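Local coordinates for sensor protein pfeS (Pseudomonas aeruginosa, PDB 3KYZ) that probably senses an extracytoplasmic signal through this predicted periplasmic domain of an inner-membrane histidine kinase that may activate PfeR by phosphorylation, at residues 13-24 with 86-94. Numbering follows the deposited sequence.
Sequences YFLAPADRHYLA and LDWPMSRRL
Leu86 lies against the first turns of helix 17-53, its CD2 3.8 Å from Leu23 CD1 and its CD1 beside Ala24 CB; Val101 and Ile103 of strand 100-104 also touch it, so the leucine joins helix to sheet. At Asp87 the charges stay apart: in the Arg20 conformer described, one of two modelled, the guanidinium lays one face over Asp87 CA, and NH2 is 5.1 Å from OD2. Arg20, extended from CG to NE, instead turns back on its own segment and grips Leu15 O side-on through NE (2.8 Å) and NH1 (3.0 Å). The Trp88 side chain leaves the backbone away from residues 13-24, its ring edge-to-face with Phe82 of the second subunit, while its carbonyl shares a water with Leu86 O; the same water accepts from Leu15 N. Pro89 runs alongside Phe14, CD 3.8 Å from CE1. Selenomethionine Met90 supplies the one direct hydrogen bond across the contact, N to Tyr13 O at 2.7 Å and nearly straight (164°). Its chain bends at chi2 (-93°), bringing CE to 3.8 Å from Leu15 CD1. Ser91 CB approaches the Tyr13 ring obliquely, and the Tyr13 hydroxyl sits over the centre of the Arg93 guanidinium. Within this Cache-clan sensor domain, apolar contacts, one backbone bond and two bridging waters, one weakly held by Arg20, thus join the loop before strand 100-104 to residues 13-15 and the long helix's start; any Arg20-Asp87 attraction is probably long-range.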
loop_
_atom_site.group_PDB
_atom_site.type_symbol
_atom_site.label_atom_id
_atom_site.label_comp_id
_atom_site.label_asym_id
_atom_site.label_seq_id
_atom_site.Cartn_x
_atom_site.Cartn_y
_atom_site.Cartn_z
ATOM N N TYR A 13 16.774 -13.187 7.730
ATOM C CA TYR A 13 15.928 -12.274 6.969
ATOM C C TYR A 13 14.485 -12.257 7.474
ATOM O O TYR A 13 13.674 -11.461 7.014
ATOM C CB TYR A 13 15.972 -12.618 5.477
ATOM C CG TYR A 13 16.746 -11.615 4.650
ATOM C CD1 TYR A 13 16.247 -11.150 3.439
ATOM C CD2 TYR A 13 17.966 -11.121 5.089
ATOM C CE1 TYR A 13 16.952 -10.227 2.682
ATOM C CE2 TYR A 13 18.677 -10.198 4.340
ATOM C CZ TYR A 13 18.166 -9.754 3.140
ATOM O OH TYR A 13 18.874 -8.836 2.398
ATOM N N PHE A 14 14.174 -13.136 8.420
ATOM C CA PHE A 14 12.834 -13.199 8.997
ATOM C C PHE A 14 12.841 -12.765 10.453
ATOM O O PHE A 14 13.789 -13.053 11.192
ATOM C CB PHE A 14 12.285 -14.624 8.924
ATOM C CG PHE A 14 12.015 -15.105 7.528
ATOM C CD1 PHE A 14 10.785 -14.887 6.933
ATOM C CD2 PHE A 14 12.986 -15.787 6.817
ATOM C CE1 PHE A 14 10.531 -15.335 5.647
ATOM C CE2 PHE A 14 12.739 -16.238 5.532
ATOM C CZ PHE A 14 11.510 -16.011 4.947
ATOM N N LEU A 15 11.775 -12.088 10.871
ATOM C CA LEU A 15 11.605 -11.766 12.280
ATOM C C LEU A 15 11.521 -13.050 13.095
ATOM O O LEU A 15 10.887 -14.020 12.676
ATOM C CB LEU A 15 10.338 -10.945 12.494
ATOM C CG LEU A 15 10.273 -9.555 11.863
ATOM C CD1 LEU A 15 8.913 -8.947 12.169
ATOM C CD2 LEU A 15 11.394 -8.659 12.377
ATOM N N ALA A 16 12.162 -13.055 14.258
ATOM C CA ALA A 16 12.034 -14.166 15.186
ATOM C C ALA A 16 10.576 -14.311 15.603
ATOM O O ALA A 16 9.854 -13.319 15.707
ATOM C CB ALA A 16 12.912 -13.938 16.408
ATOM N N PRO A 17 10.137 -15.551 15.848
ATOM C CA PRO A 17 8.741 -15.804 16.224
ATOM C C PRO A 17 8.269 -14.951 17.404
ATOM O O PRO A 17 7.151 -14.437 17.364
ATOM C CB PRO A 17 8.749 -17.285 16.601
ATOM C CG PRO A 17 9.866 -17.864 15.797
ATOM C CD PRO A 17 10.916 -16.796 15.723
ATOM N N ALA A 18 9.100 -14.796 18.434
ATOM C CA ALA A 18 8.693 -14.024 19.605
ATOM C C ALA A 18 8.494 -12.548 19.264
ATOM O O ALA A 18 7.684 -11.863 19.887
ATOM C CB ALA A 18 9.694 -14.188 20.745
ATOM N N ASP A 19 9.230 -12.058 18.273
ATOM C CA ASP A 19 9.067 -10.673 17.829
ATOM C C ASP A 19 7.810 -10.503 16.992
ATOM O O ASP A 19 7.156 -9.459 17.055
ATOM C CB ASP A 19 10.316 -10.175 17.103
ATOM C CG ASP A 19 11.486 -9.999 18.049
ATOM O OD1 ASP A 19 11.221 -9.753 19.246
ATOM O OD2 ASP A 19 12.649 -10.121 17.616
ATOM N N ARG A 20 7.460 -11.519 16.207
ATOM C CA ARG A 20 6.193 -11.486 15.487
ATOM C C ARG A 20 5.052 -11.417 16.490
ATOM O O ARG A 20 4.126 -10.626 16.340
ATOM C CB ARG A 20 6.035 -12.721 14.603
ATOM C CG ARG A 20 7.090 -12.825 13.528
ATOM C CD ARG A 20 6.917 -14.069 12.680
ATOM N NE ARG A 20 8.164 -14.400 12.003
ATOM C CZ ARG A 20 8.303 -15.382 11.121
ATOM N NH1 ARG A 20 9.483 -15.598 10.561
ATOM N NH2 ARG A 20 7.266 -16.144 10.796
ATOM N N HIS A 21 5.129 -12.248 17.525
ATOM C CA HIS A 21 4.096 -12.283 18.554
ATOM C C HIS A 21 3.981 -10.932 19.261
ATOM O O HIS A 21 2.885 -10.442 19.518
ATOM C CB HIS A 21 4.398 -13.391 19.563
ATOM C CG HIS A 21 3.345 -13.561 20.612
ATOM N ND1 HIS A 21 3.363 -12.870 21.804
ATOM C CD2 HIS A 21 2.243 -14.348 20.650
ATOM C CE1 HIS A 21 2.318 -13.223 22.531
ATOM N NE2 HIS A 21 1.623 -14.118 21.854
ATOM N N TYR A 22 5.130 -10.337 19.573
ATOM C CA TYR A 22 5.184 -9.042 20.248
ATOM C C TYR A 22 4.492 -7.947 19.439
ATOM O O TYR A 22 3.668 -7.187 19.960
ATOM C CB TYR A 22 6.638 -8.658 20.470
ATOM C CG TYR A 22 6.873 -7.467 21.365
ATOM C CD1 TYR A 22 6.590 -7.541 22.721
ATOM C CD2 TYR A 22 7.427 -6.290 20.871
ATOM C CE1 TYR A 22 6.828 -6.484 23.561
ATOM C CE2 TYR A 22 7.668 -5.209 21.718
ATOM C CZ TYR A 22 7.362 -5.323 23.066
ATOM O OH TYR A 22 7.596 -4.282 23.941
ATOM N N LEU A 23 4.838 -7.856 18.160
ATOM C CA LEU A 23 4.251 -6.828 17.315
ATOM C C LEU A 23 2.772 -7.115 17.073
ATOM O O LEU A 23 1.954 -6.196 17.036
ATOM C CB LEU A 23 5.020 -6.693 15.998
ATOM C CG LEU A 23 6.470 -6.211 16.151
ATOM C CD1 LEU A 23 7.178 -6.148 14.801
ATOM C CD2 LEU A 23 6.538 -4.860 16.873
ATOM N N ALA A 24 2.422 -8.390 16.932
ATOM C CA ALA A 24 1.020 -8.753 16.775
ATOM C C ALA A 24 0.213 -8.319 17.996
ATOM O O ALA A 24 -0.940 -7.911 17.875
ATOM C CB ALA A 24 0.864 -10.242 16.529
ATOM N N LEU A 86 4.132 -9.696 8.971
ATOM C CA LEU A 86 5.055 -10.124 10.023
ATOM C C LEU A 86 5.895 -11.350 9.666
ATOM O O LEU A 86 7.015 -11.496 10.165
ATOM C CB LEU A 86 4.305 -10.383 11.327
ATOM C CG LEU A 86 3.867 -9.127 12.087
ATOM C CD1 LEU A 86 2.896 -9.478 13.206
ATOM C CD2 LEU A 86 5.078 -8.387 12.637
ATOM N N ASP A 87 5.360 -12.240 8.835
ATOM C CA ASP A 87 6.090 -13.465 8.501
ATOM C C ASP A 87 6.787 -13.432 7.146
ATOM O O ASP A 87 7.240 -14.465 6.642
ATOM C CB ASP A 87 5.198 -14.701 8.627
ATOM C CG ASP A 87 3.992 -14.652 7.723
ATOM O OD1 ASP A 87 3.650 -13.560 7.215
ATOM O OD2 ASP A 87 3.376 -15.723 7.531
ATOM N N TRP A 88 6.883 -12.243 6.561
ATOM C CA TRP A 88 7.557 -12.081 5.282
ATOM C C TRP A 88 9.023 -11.725 5.495
ATOM O O TRP A 88 9.390 -11.198 6.541
ATOM C CB TRP A 88 6.886 -10.970 4.466
ATOM C CG TRP A 88 5.492 -11.278 4.015
ATOM C CD1 TRP A 88 4.743 -12.390 4.312
ATOM C CD2 TRP A 88 4.676 -10.458 3.170
ATOM N NE1 TRP A 88 3.509 -12.303 3.700
ATOM C CE2 TRP A 88 3.443 -11.123 3.002
ATOM C CE3 TRP A 88 4.869 -9.221 2.547
ATOM C CZ2 TRP A 88 2.412 -10.596 2.228
ATOM C CZ3 TRP A 88 3.840 -8.694 1.784
ATOM C CH2 TRP A 88 2.627 -9.385 1.628
ATOM N N PRO A 89 9.871 -11.988 4.490
ATOM C CA PRO A 89 11.269 -11.554 4.599
ATOM C C PRO A 89 11.362 -10.042 4.825
ATOM O O PRO A 89 10.563 -9.293 4.260
ATOM C CB PRO A 89 11.863 -11.924 3.234
ATOM C CG PRO A 89 10.948 -12.970 2.682
ATOM C CD PRO A 89 9.582 -12.644 3.205
HETATM N N MSE A 90 12.323 -9.613 5.639
HETATM C CA MSE A 90 12.508 -8.203 5.984
HETATM C C MSE A 90 13.891 -7.713 5.583
HETATM O O MSE A 90 14.888 -8.390 5.836
HETATM C CB MSE A 90 12.376 -8.010 7.494
HETATM C CG MSE A 90 11.073 -8.478 8.080
HETATM SE SE MSE A 90 9.785 -7.040 8.186
HETATM C CE MSE A 90 8.213 -8.134 8.548
ATOM N N SER A 91 13.961 -6.526 4.989
ATOM C CA SER A 91 15.257 -5.928 4.672
ATOM C C SER A 91 15.152 -4.447 4.318
ATOM O O SER A 91 14.079 -3.959 3.960
ATOM C CB SER A 91 15.933 -6.684 3.528
ATOM O OG SER A 91 15.662 -6.066 2.284
ATOM N N ARG A 92 16.279 -3.745 4.431
ATOM C CA ARG A 92 16.343 -2.337 4.061
ATOM C C ARG A 92 16.657 -2.189 2.574
ATOM O O ARG A 92 16.443 -1.126 1.993
ATOM C CB ARG A 92 17.409 -1.610 4.886
ATOM C CG ARG A 92 17.296 -1.810 6.389
ATOM C CD ARG A 92 18.429 -1.106 7.127
ATOM N NE ARG A 92 18.232 0.340 7.190
ATOM C CZ ARG A 92 18.185 1.040 8.319
ATOM N NH1 ARG A 92 17.999 2.354 8.280
ATOM N NH2 ARG A 92 18.329 0.431 9.488
ATOM N N ARG A 93 17.164 -3.264 1.975
ATOM C CA ARG A 93 17.608 -3.283 0.578
ATOM C C ARG A 93 16.782 -2.439 -0.393
ATOM O O ARG A 93 17.200 -1.354 -0.803
ATOM C CB ARG A 93 17.660 -4.727 0.063
ATOM C CG ARG A 93 18.794 -5.569 0.630
ATOM C CD ARG A 93 20.074 -5.399 -0.177
ATOM N NE ARG A 93 21.121 -6.322 0.257
ATOM C CZ ARG A 93 21.364 -7.502 -0.309
ATOM N NH1 ARG A 93 20.636 -7.910 -1.341
ATOM N NH2 ARG A 93 22.340 -8.272 0.155
ATOM N N LEU A 94 15.612 -2.958 -0.756
ATOM C CA LEU A 94 14.823 -2.428 -1.868
ATOM C C LEU A 94 14.553 -0.922 -1.818
ATOM O O LEU A 94 14.529 -0.263 -2.859
ATOM C CB LEU A 94 13.504 -3.201 -1.993
ATOM C CG LEU A 94 13.195 -3.850 -3.345
ATOM C CD1 LEU A 94 14.406 -4.588 -3.900
ATOM C CD2 LEU A 94 12.003 -4.787 -3.219
HETATM O O HOH W 1 9.481 -12.008 9.120
HETATM O O HOH W 2 7.778 -17.184 7.571
#